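Long-range contacts in FEZ-1 protein (Fluoribacter gormanii, PDB 5WCK), which probably hydrolyses beta-lactam antibiotics as a zinc-dependent, monomeric metallo-beta-lactamase of subclass B3: residues V100-G105 against S122-V127; T64-I69 against K90-D95; P9-A14 against N223-L228. The protein carries 2 engineered substitutions. All blocks are in the same frame, centred on the assembly; numbering follows the deposited sequence.

Contact 1: V100-G105 against S122-V127; sequences VILSGG and STVDKV
Ile101 lays its CG2 methyl into the angle between Ser122 and Val124. That methyl lies 3.4 Å from Ser122 OG and 3.9 Å from Val124 CG2, and the Ile101 and Val124 side chains cross at about a right angle. Two torsions set up this meeting: Ile101 CG2 is anti to its backbone N (CG1 at chi1 -64°), and Val124 has CG2 anti to its carbonyl carbon (CG1 at chi1 169°). The other branch, CG1 and CD1, leads away from 122-127; the Ile101 side chain as a whole also packs on Ile69, Ala72 and Tyr91. The next residue, Leu102, extends its CD2 methyl over the backbone of the opposing loop, reaching Ser122 O at 3.3 Å and Thr123 CA at 3.9 Å; this branch is the more exposed half of the contact.

No direct hydrogen bond joins the segments, and two waters make the polar links. One donates to Ile101 O and accepts from Ser122 OG at 2.9 Å, giving the buried hydroxyl a partner. The second donates to both Leu102 O and Ser122 O. The helix itself closes in a Schellman motif: Gly105 N bonds Val100 O at 3.0 Å and Gly104 N bonds Ile101 O at 3.2 Å, with Gly104 at positive phi. Ile101 O is therefore gripped by an amide and a water at once. The arrangement is that of a beta-alpha-beta unit, strand 90-94, helix 95-103 and strand 126-128, in which the helix end packs against the chain leading into the next strand of the metallo-beta-lactamase fold.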
ATOM      1  N   VAL A 100      -3.316 -14.765   5.423  1.00  9.16           N
ATOM      2  CA  VAL A 100      -4.419 -14.285   4.600  1.00  7.65           C
ATOM      3  C   VAL A 100      -4.110 -14.456   3.106  1.00  8.25           C
ATOM      4  O   VAL A 100      -4.986 -14.842   2.332  1.00  8.20           O
ATOM      5  CB  VAL A 100      -4.784 -12.831   4.947  1.00  8.30           C
ATOM      6  CG1 VAL A 100      -5.740 -12.245   3.951  1.00  8.96           C
ATOM      7  CG2 VAL A 100      -5.353 -12.763   6.354  1.00 13.36           C
ATOM      8  N   ILE A 101      -2.878 -14.166   2.697  1.00  8.30           N
ATOM      9  CA  ILE A 101      -2.516 -14.320   1.295  1.00  9.75           C
ATOM     10  C   ILE A 101      -2.607 -15.802   0.877  1.00  8.49           C
ATOM     11  O   ILE A 101      -3.174 -16.112  -0.169  1.00 10.15           O
ATOM     12  CB  ILE A 101      -1.136 -13.694   1.034  1.00  8.13           C
ATOM     13  CG1 ILE A 101      -1.158 -12.176   1.275  1.00  9.98           C
ATOM     14  CG2 ILE A 101      -0.643 -14.031  -0.369  1.00  9.82           C
ATOM     15  CD1 ILE A 101      -2.216 -11.439   0.499  1.00  9.18           C
ATOM     16  N   LEU A 102      -2.076 -16.708   1.691  1.00  7.58           N
ATOM     17  CA  LEU A 102      -2.075 -18.161   1.332  1.00  8.75           C
ATOM     18  C   LEU A 102      -3.518 -18.694   1.250  1.00 12.25           C
ATOM     19  O   LEU A 102      -3.823 -19.550   0.412  1.00 12.28           O
ATOM     20  CB  LEU A 102      -1.283 -18.958   2.373  1.00 10.80           C
ATOM     21  CG  LEU A 102       0.206 -18.652   2.492  1.00 13.25           C
ATOM     22  CD1 LEU A 102       0.861 -19.585   3.495  1.00 14.53           C
ATOM     23  CD2 LEU A 102       0.922 -18.709   1.161  1.00 23.41           C
ATOM     24  N   SER A 103      -4.410 -18.177   2.106  1.00  8.55           N
ATOM     25  CA  SER A 103      -5.784 -18.664   2.214  1.00 11.35           C
ATOM     26  C   SER A 103      -6.733 -17.873   1.301  1.00 11.65           C
ATOM     27  O   SER A 103      -7.949 -18.128   1.281  1.00 10.36           O
ATOM     28  CB  SER A 103      -6.253 -18.637   3.645  1.00 12.52           C
ATOM     29  OG  SER A 103      -6.479 -17.306   4.096  1.00 10.75           O
ATOM     30  N   GLY A 104      -6.231 -16.860   0.577  1.00  9.74           N
ATOM     31  CA  GLY A 104      -7.093 -16.063  -0.267  1.00 10.30           C
ATOM     32  C   GLY A 104      -8.197 -15.365   0.519  1.00  9.37           C
ATOM     33  O   GLY A 104      -9.296 -15.160  -0.002  1.00  9.85           O
ATOM     34  N   GLY A 105      -7.931 -15.012   1.784  1.00  9.95           N
ATOM     35  CA  GLY A 105      -8.888 -14.290   2.590  1.00  7.67           C
ATOM     36  C   GLY A 105      -9.638 -15.144   3.606  1.00 11.11           C
ATOM     37  O   GLY A 105     -10.283 -14.615   4.519  1.00 10.43           O
ATOM     38  N   SER A 122      -2.256 -17.689  -3.464  1.00 12.69           N
ATOM     39  CA  SER A 122      -0.940 -17.617  -4.059  1.00 11.68           C
ATOM     40  C   SER A 122       0.067 -18.059  -2.999  1.00 15.37           C
ATOM     41  O   SER A 122      -0.281 -18.209  -1.822  1.00 19.48           O
ATOM     42  CB  SER A 122      -0.675 -16.238  -4.592  1.00 16.33           C
ATOM     43  OG  SER A 122      -0.674 -15.344  -3.514  1.00 17.19           O
ATOM     44  N   THR A 123       1.305 -18.307  -3.428  1.00 10.39           N
ATOM     45  CA  THR A 123       2.366 -18.571  -2.494  1.00 11.02           C
ATOM     46  C   THR A 123       3.221 -17.313  -2.356  1.00  8.35           C
ATOM     47  O   THR A 123       3.339 -16.518  -3.283  1.00 11.65           O
ATOM     48  CB  THR A 123       3.185 -19.783  -2.948  1.00 18.04           C
ATOM     49  OG1 THR A 123       3.687 -19.485  -4.246  1.00 20.81           O
ATOM     50  CG2 THR A 123       2.366 -21.050  -3.012  1.00 17.89           C
ATOM     51  N   VAL A 124       3.816 -17.194  -1.177  1.00 11.35           N
ATOM     52  CA  VAL A 124       4.721 -16.106  -0.854  1.00 12.91           C
ATOM     53  C   VAL A 124       6.158 -16.624  -1.006  1.00 12.54           C
ATOM     54  O   VAL A 124       6.566 -17.592  -0.367  1.00 12.18           O
ATOM     55  CB  VAL A 124       4.409 -15.568   0.553  1.00 10.17           C
ATOM     56  CG1 VAL A 124       5.483 -14.615   1.064  1.00 11.27           C
ATOM     57  CG2 VAL A 124       3.031 -14.918   0.581  1.00 12.49           C
ATOM     58  N   ASP A 125       6.941 -15.906  -1.811  1.00  9.31           N
ATOM     59  CA  ASP A 125       8.338 -16.286  -2.090  1.00  9.03           C
ATOM     60  C   ASP A 125       9.300 -15.838  -0.978  1.00 11.52           C
ATOM     61  O   ASP A 125      10.315 -16.501  -0.736  1.00 14.70           O
ATOM     62  CB  ASP A 125       8.730 -15.742  -3.456  1.00 10.34           C
ATOM     63  CG  ASP A 125       7.892 -16.364  -4.553  1.00 15.68           C
ATOM     64  OD1 ASP A 125       7.967 -17.599  -4.686  1.00 16.52           O
ATOM     65  OD2 ASP A 125       7.135 -15.634  -5.216  1.00 11.05           O
ATOM     66  N   LYS A 126       9.025 -14.712  -0.302  1.00  8.59           N
ATOM     67  CA  LYS A 126       9.823 -14.295   0.804  1.00  7.67           C
ATOM     68  C   LYS A 126       8.934 -13.648   1.858  1.00  9.33           C
ATOM     69  O   LYS A 126       8.217 -12.701   1.584  1.00 10.66           O
ATOM     70  CB  LYS A 126      10.927 -13.311   0.420  1.00  7.81           C
ATOM     71  CG  LYS A 126      11.929 -13.061   1.530  1.00  8.97           C
ATOM     72  CD  LYS A 126      13.128 -12.203   1.144  1.00  8.85           C
ATOM     73  CE  LYS A 126      14.084 -12.042   2.312  1.00 12.85           C
ATOM     74  NZ  LYS A 126      15.251 -11.176   2.023  1.00 14.40           N
ATOM     75  N   VAL A 127       9.019 -14.181   3.074  1.00  9.09           N
ATOM     76  CA  VAL A 127       8.310 -13.631   4.208  1.00  8.49           C
ATOM     77  C   VAL A 127       9.118 -12.473   4.794  1.00  8.68           C
ATOM     78  O   VAL A 127      10.309 -12.626   5.119  1.00 11.27           O
ATOM     79  CB  VAL A 127       8.062 -14.710   5.270  1.00  8.20           C
ATOM     80  CG1 VAL A 127       7.407 -14.118   6.506  1.00 11.29           C
ATOM     81  CG2 VAL A 127       7.238 -15.841   4.691  1.00  9.00           C
TER
HETATM   82  O   HOH W   1      -3.301 -14.681  -2.532  1.00 10.81           O
HETATM   83  O   HOH W   2      -1.628 -20.704  -1.152  1.00 21.63           O

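Contact 2: T64-I69 against K90-D95; sequences TKILLI and KYMVMD
Two neighbouring parallel strands, 64-68 and 90-94, run with an angle of 25° between their directions, and each face of the pair is fitted differently. On the face carrying Leu67 and Tyr91, the aromatic ring is the slab between two aliphatic bumps. Leu67 CD2 sits over one face in a CH-pi contact, 4.1 Å from the Tyr91 ring centroid and 27° off its normal, while Val93 CG2 lies over the opposite face. Leu67 and Tyr91 point the same way, both with CG anti to the backbone N. At the ring's edge, near its plane, Ile69 CG2 comes within 3.8 Å of Tyr91 OH.

On the other face the extended Met92 fills the hollow between Ile66 and Leu68: Met92 CE reaches Ile66 CD1 at 4.0 Å, and Met92 CB rests against Leu68 CD2 at 3.8 Å.

The backbones are laced by Lys90 N to Lys65 O, Leu67 N to Lys90 O (2.8 Å, nearly straight) and Met92 N to Leu67 O. Beyond that the strands part: Ile69 N and Met92 O stand 4.5 Å apart, and a water bridges them, accepting from Ile69 N at 2.9 Å and donating to Met92 O. This parting lies just before the zinc ligands His71, His73, Asp75 and His76, the HxHxDH motif that characteristically follows this strand in the metallo-beta-lactamase fold.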
ATOM      1  N   THR A  64       9.168  -7.073 -14.341  1.00  8.84           N
ATOM      2  CA  THR A  64       8.708  -7.023 -12.943  1.00  8.00           C
ATOM      3  C   THR A  64       9.348  -8.186 -12.175  1.00 10.98           C
ATOM      4  O   THR A  64       8.979  -9.365 -12.379  1.00 11.02           O
ATOM      5  CB  THR A  64       7.184  -7.125 -12.841  1.00  8.64           C
ATOM      6  OG1 THR A  64       6.570  -6.166 -13.698  1.00  8.47           O
ATOM      7  CG2 THR A  64       6.668  -6.919 -11.435  1.00  9.69           C
ATOM      8  N   LYS A  65      10.313  -7.862 -11.306  1.00  8.38           N
ATOM      9  CA  LYS A  65      11.083  -8.862 -10.572  1.00  7.64           C
ATOM     10  C   LYS A  65      10.488  -9.178  -9.192  1.00  9.60           C
ATOM     11  O   LYS A  65      10.702 -10.295  -8.661  1.00  8.70           O
ATOM     12  CB  LYS A  65      12.512  -8.377 -10.336  1.00  8.96           C
ATOM     13  CG  LYS A  65      13.311  -8.094 -11.597  1.00 11.68           C
ATOM     14  CD  LYS A  65      13.564  -9.323 -12.432  1.00 16.80           C
ATOM     15  CE  LYS A  65      14.464  -9.033 -13.614  1.00 20.58           C
ATOM     16  NZ  LYS A  65      14.614 -10.227 -14.478  1.00 24.48           N
ATOM     17  N   ILE A  66       9.821  -8.193  -8.577  1.00  7.70           N
ATOM     18  CA  ILE A  66       9.371  -8.267  -7.179  1.00  7.41           C
ATOM     19  C   ILE A  66       7.973  -7.662  -7.121  1.00  7.57           C
ATOM     20  O   ILE A  66       7.745  -6.598  -7.709  1.00  6.98           O
ATOM     21  CB  ILE A  66      10.324  -7.523  -6.209  1.00  6.35           C
ATOM     22  CG1 ILE A  66      11.738  -8.123  -6.229  1.00  7.84           C
ATOM     23  CG2 ILE A  66       9.763  -7.539  -4.804  1.00  6.78           C
ATOM     24  CD1 ILE A  66      12.742  -7.369  -5.367  1.00  7.94           C
ATOM     25  N   LEU A  67       7.072  -8.359  -6.418  1.00  5.99           N
ATOM     26  CA  LEU A  67       5.718  -7.896  -6.140  1.00  6.01           C
ATOM     27  C   LEU A  67       5.552  -7.747  -4.631  1.00  6.46           C
ATOM     28  O   LEU A  67       5.841  -8.689  -3.867  1.00  6.24           O
ATOM     29  CB  LEU A  67       4.708  -8.922  -6.674  1.00  7.14           C
ATOM     30  CG  LEU A  67       3.233  -8.613  -6.392  1.00  8.18           C
ATOM     31  CD1 LEU A  67       2.769  -7.300  -7.007  1.00  9.12           C
ATOM     32  CD2 LEU A  67       2.356  -9.750  -6.878  1.00  8.82           C
ATOM     33  N   LEU A  68       5.142  -6.539  -4.209  1.00  6.06           N
ATOM     34  CA  LEU A  68       4.835  -6.188  -2.819  1.00  4.58           C
ATOM     35  C   LEU A  68       3.393  -5.698  -2.754  1.00  4.06           C
ATOM     36  O   LEU A  68       2.808  -5.362  -3.788  1.00  5.11           O
ATOM     37  CB  LEU A  68       5.766  -5.070  -2.336  1.00  5.98           C
ATOM     38  CG  LEU A  68       7.249  -5.258  -2.592  1.00  4.85           C
ATOM     39  CD1 LEU A  68       8.013  -4.005  -2.202  1.00  6.19           C
ATOM     40  CD2 LEU A  68       7.778  -6.483  -1.862  1.00  5.48           C
ATOM     41  N   ILE A  69       2.862  -5.659  -1.530  1.00  4.95           N
ATOM     42  CA  ILE A  69       1.552  -5.131  -1.255  1.00  6.09           C
ATOM     43  C   ILE A  69       1.597  -4.217  -0.030  1.00  4.91           C
ATOM     44  O   ILE A  69       2.451  -4.353   0.869  1.00  6.53           O
ATOM     45  CB  ILE A  69       0.512  -6.244  -1.072  1.00  5.28           C
ATOM     46  CG1 ILE A  69       0.883  -7.211   0.052  1.00  7.14           C
ATOM     47  CG2 ILE A  69       0.260  -6.946  -2.398  1.00  5.89           C
ATOM     48  CD1 ILE A  69      -0.185  -8.239   0.394  1.00  8.37           C
ATOM     49  N   LYS A  90       8.753 -12.256  -7.867  1.00  8.92           N
ATOM     50  CA  LYS A  90       8.794 -12.858  -6.519  1.00  8.79           C
ATOM     51  C   LYS A  90       7.875 -12.054  -5.602  1.00  9.36           C
ATOM     52  O   LYS A  90       8.066 -10.864  -5.496  1.00  9.46           O
ATOM     53  CB  LYS A  90      10.215 -12.834  -5.981  1.00 10.57           C
ATOM     54  CG  LYS A  90      11.126 -13.673  -6.845  1.00 13.80           C
ATOM     55  CD  LYS A  90      12.463 -13.757  -6.264  1.00 30.74           C
ATOM     56  CE  LYS A  90      13.310 -12.572  -6.613  1.00 46.60           C
ATOM     57  NZ  LYS A  90      14.658 -13.098  -6.905  1.00 73.47           N
ATOM     58  N   TYR A  91       6.987 -12.765  -4.923  1.00  7.31           N
ATOM     59  CA  TYR A  91       5.975 -12.137  -4.049  1.00  8.38           C
ATOM     60  C   TYR A  91       6.507 -12.121  -2.613  1.00  7.87           C
ATOM     61  O   TYR A  91       6.786 -13.152  -2.071  1.00  9.07           O
ATOM     62  CB  TYR A  91       4.717 -12.999  -4.120  1.00  8.12           C
ATOM     63  CG  TYR A  91       3.428 -12.363  -3.675  1.00  9.14           C
ATOM     64  CD1 TYR A  91       3.312 -11.009  -3.461  1.00  8.98           C
ATOM     65  CD2 TYR A  91       2.317 -13.146  -3.476  1.00  7.66           C
ATOM     66  CE1 TYR A  91       2.111 -10.446  -3.075  1.00  7.69           C
ATOM     67  CE2 TYR A  91       1.110 -12.599  -3.100  1.00  9.08           C
ATOM     68  CZ  TYR A  91       0.996 -11.238  -2.926  1.00  7.37           C
ATOM     69  OH  TYR A  91      -0.212 -10.735  -2.561  1.00  7.92           O
ATOM     70  N   MET A  92       6.561 -10.929  -2.015  1.00  5.89           N
ATOM     71  CA  MET A  92       7.106 -10.792  -0.682  1.00  6.53           C
ATOM     72  C   MET A  92       6.048 -10.086   0.175  1.00  7.89           C
ATOM     73  O   MET A  92       5.505  -9.043  -0.221  1.00  8.46           O
ATOM     74  CB  MET A  92       8.413  -9.995  -0.688  1.00  6.98           C
ATOM     75  CG  MET A  92       9.404 -10.479  -1.728  1.00  9.32           C
ATOM     76  SD  MET A  92      11.000  -9.653  -1.532  1.00  9.38           S
ATOM     77  CE  MET A  92      11.874 -10.432  -2.892  1.00 12.11           C
ATOM     78  N   VAL A  93       5.782 -10.651   1.349  1.00  6.12           N
ATOM     79  CA  VAL A  93       4.652 -10.252   2.213  1.00  5.17           C
ATOM     80  C   VAL A  93       5.098 -10.306   3.682  1.00  7.10           C
ATOM     81  O   VAL A  93       5.763 -11.233   4.137  1.00  7.18           O
ATOM     82  CB  VAL A  93       3.404 -11.123   1.979  1.00  5.99           C
ATOM     83  CG1 VAL A  93       2.280 -10.744   2.921  1.00  7.28           C
ATOM     84  CG2 VAL A  93       2.917 -11.083   0.549  1.00  7.78           C
ATOM     85  N   MET A  94       4.705  -9.273   4.447  1.00  6.54           N
ATOM     86  CA  MET A  94       4.901  -9.192   5.890  1.00  5.34           C
ATOM     87  C   MET A  94       4.291 -10.437   6.569  1.00  6.14           C
ATOM     88  O   MET A  94       3.145 -10.779   6.320  1.00  7.34           O
ATOM     89  CB  MET A  94       4.214  -7.933   6.425  1.00  7.59           C
ATOM     90  CG  MET A  94       4.512  -7.590   7.883  1.00  7.57           C
ATOM     91  SD  MET A  94       6.242  -7.208   8.296  1.00  8.49           S
ATOM     92  CE  MET A  94       6.386  -5.607   7.499  1.00  8.47           C
ATOM     93  N   ASP A  95       5.095 -11.052   7.444  1.00  7.13           N
ATOM     94  CA  ASP A  95       4.818 -12.269   8.199  1.00  8.21           C
ATOM     95  C   ASP A  95       3.351 -12.337   8.634  1.00  8.50           C
ATOM     96  O   ASP A  95       2.649 -13.318   8.332  1.00  8.88           O
ATOM     97  CB  ASP A  95       5.794 -12.372   9.364  1.00  9.26           C
ATOM     98  CG  ASP A  95       5.753 -13.688  10.133  1.00 24.50           C
ATOM     99  OD1 ASP A  95       5.239 -14.689   9.578  1.00 28.32           O
ATOM    100  OD2 ASP A  95       6.288 -13.709  11.262  1.00 40.27           O
TER
HETATM  101  O   HOH W   3       4.530  -6.671   0.614  1.00  5.69           O

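Contact 3: P9-A14 against N223-L228; sequences PPFRIA and NKYVLL
Strand 11-14, the edge strand of the seven-stranded sheet in this metallo-beta-lactamase fold, is crossed almost perpendicularly by helix 221-229. The axes of strand 11-14 and helix segment 223-228 make 96° and approach to 10.9 Å, a gap bridged by side chains. The tight part is centred on Phe11, the buried member of the group. The Phe11 CB points toward the helix, and CG takes the crowded position between the backbone N and the carbonyl carbon (chi1 63°), which leaves the ring beside Tyr225. There Tyr225 slides past it in the opposite direction, and Tyr225 CD1 lies over one Phe11 face, 3.5 Å from Phe11 CD1. The two ring planes are inclined at 52° with centroids 5.0 Å apart, an oblique pairing. Leu228 fills in beside it, placing CD2 3.5 Å from Phe11 CD2. The Phe11 ring also meets those of Phe236 and Tyr19, so it belongs to a larger aromatic cluster.

Toward the chain's start the contact becomes more exposed, though not looser at every atom. Exposed Pro9 crosses Tyr225 obliquely, with Pro9 CG 3.4 Å from Tyr225 OH, and Phe8 meets the same tyrosine edge-to-face. Arg12, likewise exposed, contributes little across the contact; its NH1 bonds instead to Gly15 O. At Ile13 and Ala14 the strand carries a classic beta bulge against its partner strand 17-19. No direct hydrogen bond links the two segments. On the more exposed side a water bridges the loop before the strand to the helix: it donates to Pro10 O at 2.8 Å and lies in the plane of the Tyr225 ring, 2.8 Å from Tyr225 OH.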
ATOM      1  N   PRO A   9      -3.855   8.074 -15.699  1.00  7.67           N
ATOM      2  CA  PRO A   9      -2.617   8.159 -16.478  1.00  9.29           C
ATOM      3  C   PRO A   9      -1.407   7.886 -15.606  1.00  8.03           C
ATOM      4  O   PRO A   9      -1.278   8.473 -14.528  1.00 10.14           O
ATOM      5  CB  PRO A   9      -2.560   9.610 -16.978  1.00 12.65           C
ATOM      6  CG  PRO A   9      -3.555  10.359 -16.136  1.00 13.62           C
ATOM      7  CD  PRO A   9      -4.566   9.357 -15.639  1.00  9.86           C
ATOM      8  N   PRO A  10      -0.482   6.998 -16.030  1.00  8.11           N
ATOM      9  CA  PRO A  10       0.714   6.733 -15.233  1.00  8.34           C
ATOM     10  C   PRO A  10       1.686   7.914 -15.328  1.00  8.88           C
ATOM     11  O   PRO A  10       1.672   8.668 -16.322  1.00  9.84           O
ATOM     12  CB  PRO A  10       1.261   5.452 -15.869  1.00  9.34           C
ATOM     13  CG  PRO A  10       0.855   5.569 -17.336  1.00 10.07           C
ATOM     14  CD  PRO A  10      -0.514   6.220 -17.281  1.00 11.36           C
ATOM     15  N   PHE A  11       2.544   8.086 -14.317  1.00  7.12           N
ATOM     16  CA  PHE A  11       3.446   9.214 -14.280  1.00  6.48           C
ATOM     17  C   PHE A  11       4.587   8.932 -13.305  1.00  8.01           C
ATOM     18  O   PHE A  11       4.465   8.039 -12.467  1.00  9.18           O
ATOM     19  CB  PHE A  11       2.725  10.519 -13.913  1.00  7.31           C
ATOM     20  CG  PHE A  11       2.108  10.534 -12.541  1.00  6.35           C
ATOM     21  CD1 PHE A  11       0.854   9.984 -12.338  1.00  6.95           C
ATOM     22  CD2 PHE A  11       2.790  11.082 -11.467  1.00  6.13           C
ATOM     23  CE1 PHE A  11       0.293   9.996 -11.072  1.00  7.63           C
ATOM     24  CE2 PHE A  11       2.234  11.083 -10.204  1.00  9.32           C
ATOM     25  CZ  PHE A  11       0.993  10.533 -10.016  1.00  8.35           C
ATOM     26  N   ARG A  12       5.672   9.681 -13.459  1.00  8.44           N
ATOM     27  CA  ARG A  12       6.771   9.657 -12.516  1.00  9.03           C
ATOM     28  C   ARG A  12       6.442  10.545 -11.312  1.00  8.14           C
ATOM     29  O   ARG A  12       6.173  11.741 -11.455  1.00  9.58           O
ATOM     30  CB  ARG A  12       8.069  10.097 -13.198  1.00  8.89           C
ATOM     31  CG  ARG A  12       9.318   9.819 -12.386  1.00 10.44           C
ATOM     32  CD  ARG A  12      10.573   9.873 -13.240  1.00 16.22           C
ATOM     33  NE  ARG A  12      10.843  11.254 -13.575  1.00 17.95           N
ATOM     34  CZ  ARG A  12      11.470  12.104 -12.775  1.00 32.57           C
ATOM     35  NH1 ARG A  12      11.961  11.678 -11.624  1.00 20.19           N
ATOM     36  NH2 ARG A  12      11.615  13.375 -13.124  1.00 23.80           N
ATOM     37  N   ILE A  13       6.524   9.968 -10.102  1.00  7.66           N
ATOM     38  CA  ILE A  13       6.274  10.707  -8.870  1.00  7.47           C
ATOM     39  C   ILE A  13       7.530  11.503  -8.495  1.00  9.96           C
ATOM     40  O   ILE A  13       7.497  12.696  -8.311  1.00 11.29           O
ATOM     41  CB  ILE A  13       5.837   9.761  -7.735  1.00  9.53           C
ATOM     42  CG1 ILE A  13       4.514   9.054  -8.051  1.00  7.84           C
ATOM     43  CG2 ILE A  13       5.781  10.515  -6.407  1.00 10.04           C
ATOM     44  CD1 ILE A  13       4.185   7.832  -7.196  1.00  7.89           C
ATOM     45  N   ALA A  14       8.660  10.810  -8.391  1.00  7.45           N
ATOM     46  CA  ALA A  14       9.950  11.401  -7.987  1.00 10.16           C
ATOM     47  C   ALA A  14      11.014  10.326  -8.171  1.00 10.66           C
ATOM     48  O   ALA A  14      10.720   9.156  -8.023  1.00  8.78           O
ATOM     49  CB  ALA A  14       9.903  11.844  -6.546  1.00 11.07           C
ATOM     50  N   ASN A 223      -5.897  15.973  -7.449  1.00  6.29           N
ATOM     51  CA  ASN A 223      -5.557  17.400  -7.451  1.00  5.51           C
ATOM     52  C   ASN A 223      -4.045  17.583  -7.608  1.00  8.38           C
ATOM     53  O   ASN A 223      -3.606  18.490  -8.283  1.00  7.13           O
ATOM     54  CB  ASN A 223      -6.111  18.141  -6.236  1.00  7.60           C
ATOM     55  CG  ASN A 223      -7.625  18.210  -6.261  1.00 12.30           C
ATOM     56  OD1 ASN A 223      -8.226  18.729  -7.213  1.00 12.37           O
ATOM     57  ND2 ASN A 223      -8.272  17.672  -5.235  1.00 17.32           N
ATOM     58  N   LYS A 224      -3.245  16.702  -7.000  1.00  6.97           N
ATOM     59  CA  LYS A 224      -1.808  16.819  -7.122  1.00  6.50           C
ATOM     60  C   LYS A 224      -1.357  16.518  -8.558  1.00  6.92           C
ATOM     61  O   LYS A 224      -0.444  17.135  -9.044  1.00  9.22           O
ATOM     62  CB  LYS A 224      -1.120  15.913  -6.110  1.00  6.12           C
ATOM     63  CG  LYS A 224      -1.186  16.462  -4.690  1.00  6.32           C
ATOM     64  CD  LYS A 224      -0.619  15.517  -3.662  1.00  5.87           C
ATOM     65  CE  LYS A 224      -0.681  16.084  -2.260  1.00  6.80           C
ATOM     66  NZ  LYS A 224      -0.375  15.063  -1.234  1.00  7.42           N
ATOM     67  N   TYR A 225      -1.960  15.517  -9.204  1.00  7.15           N
ATOM     68  CA  TYR A 225      -1.635  15.180 -10.596  1.00  6.38           C
ATOM     69  C   TYR A 225      -1.937  16.380 -11.500  1.00  9.24           C
ATOM     70  O   TYR A 225      -1.147  16.685 -12.368  1.00  9.00           O
ATOM     71  CB  TYR A 225      -2.389  13.954 -11.105  1.00  7.89           C
ATOM     72  CG  TYR A 225      -2.066  13.610 -12.536  1.00  6.44           C
ATOM     73  CD1 TYR A 225      -0.878  12.995 -12.870  1.00  7.83           C
ATOM     74  CD2 TYR A 225      -2.919  13.980 -13.567  1.00  9.71           C
ATOM     75  CE1 TYR A 225      -0.554  12.698 -14.188  1.00 11.16           C
ATOM     76  CE2 TYR A 225      -2.620  13.674 -14.879  1.00  9.97           C
ATOM     77  CZ  TYR A 225      -1.436  13.041 -15.196  1.00 12.60           C
ATOM     78  OH  TYR A 225      -1.151  12.753 -16.506  1.00 13.28           O
ATOM     79  N   VAL A 226      -3.074  17.045 -11.273  1.00  7.39           N
ATOM     80  CA  VAL A 226      -3.391  18.257 -12.011  1.00  6.23           C
ATOM     81  C   VAL A 226      -2.278  19.293 -11.827  1.00 10.34           C
ATOM     82  O   VAL A 226      -1.852  19.907 -12.810  1.00  9.08           O
ATOM     83  CB  VAL A 226      -4.766  18.812 -11.622  1.00  9.06           C
ATOM     84  CG1 VAL A 226      -4.982  20.210 -12.192  1.00 14.57           C
ATOM     85  CG2 VAL A 226      -5.871  17.878 -12.075  1.00 10.74           C
ATOM     86  N   LEU A 227      -1.789  19.501 -10.591  1.00  7.73           N
ATOM     87  CA  LEU A 227      -0.692  20.455 -10.357  1.00  7.65           C
ATOM     88  C   LEU A 227       0.571  20.006 -11.108  1.00  9.36           C
ATOM     89  O   LEU A 227       1.321  20.832 -11.611  1.00 10.13           O
ATOM     90  CB  LEU A 227      -0.418  20.584  -8.857  1.00  9.56           C
ATOM     91  CG  LEU A 227      -1.517  21.258  -8.041  1.00 10.55           C
ATOM     92  CD1 LEU A 227      -1.164  21.239  -6.567  1.00 13.23           C
ATOM     93  CD2 LEU A 227      -1.769  22.687  -8.483  1.00 14.40           C
ATOM     94  N   LEU A 228       0.850  18.701 -11.106  1.00  7.27           N
ATOM     95  CA  LEU A 228       2.034  18.193 -11.779  1.00  9.60           C
ATOM     96  C   LEU A 228       1.943  18.442 -13.288  1.00 10.94           C
ATOM     97  O   LEU A 228       2.950  18.862 -13.899  1.00 13.83           O
ATOM     98  CB  LEU A 228       2.163  16.702 -11.498  1.00 12.72           C
ATOM     99  CG  LEU A 228       3.382  16.054 -12.147  1.00 15.16           C
ATOM    100  CD1 LEU A 228       4.666  16.579 -11.521  1.00 18.13           C
ATOM    101  CD2 LEU A 228       3.276  14.552 -12.035  1.00 18.48           C
TER
HETATM  102  O   HOH W   4       1.091  11.287 -17.176  1.00 23.36           O

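How the contacts relate
Contacts 1 and 2 adjoin, their centres 10 Å apart. Strand 90-94 of contact 2 runs straight into helix 95-103 of contact 1 and neighbours strand 126-128 in the sheet. Ser122 OG packs on Tyr91 CE2, and a probable backbone hydrogen bond joins Asp125 N to Tyr91 O. Contact 3 lies about 32 Å from contact 1 and 25 Å from contact 2, centre to centre, yet its strand 11-14 belongs to the same seven-stranded sheet, at the end opposite strand 126-128. Along the chain contact 2 closes before contact 1 opens, while contact 3 spans both, joining the N-terminal strand to a late helix. Contacts 1 and 2 thus build the flank nearer the zinc site, and contact 3 the distant edge.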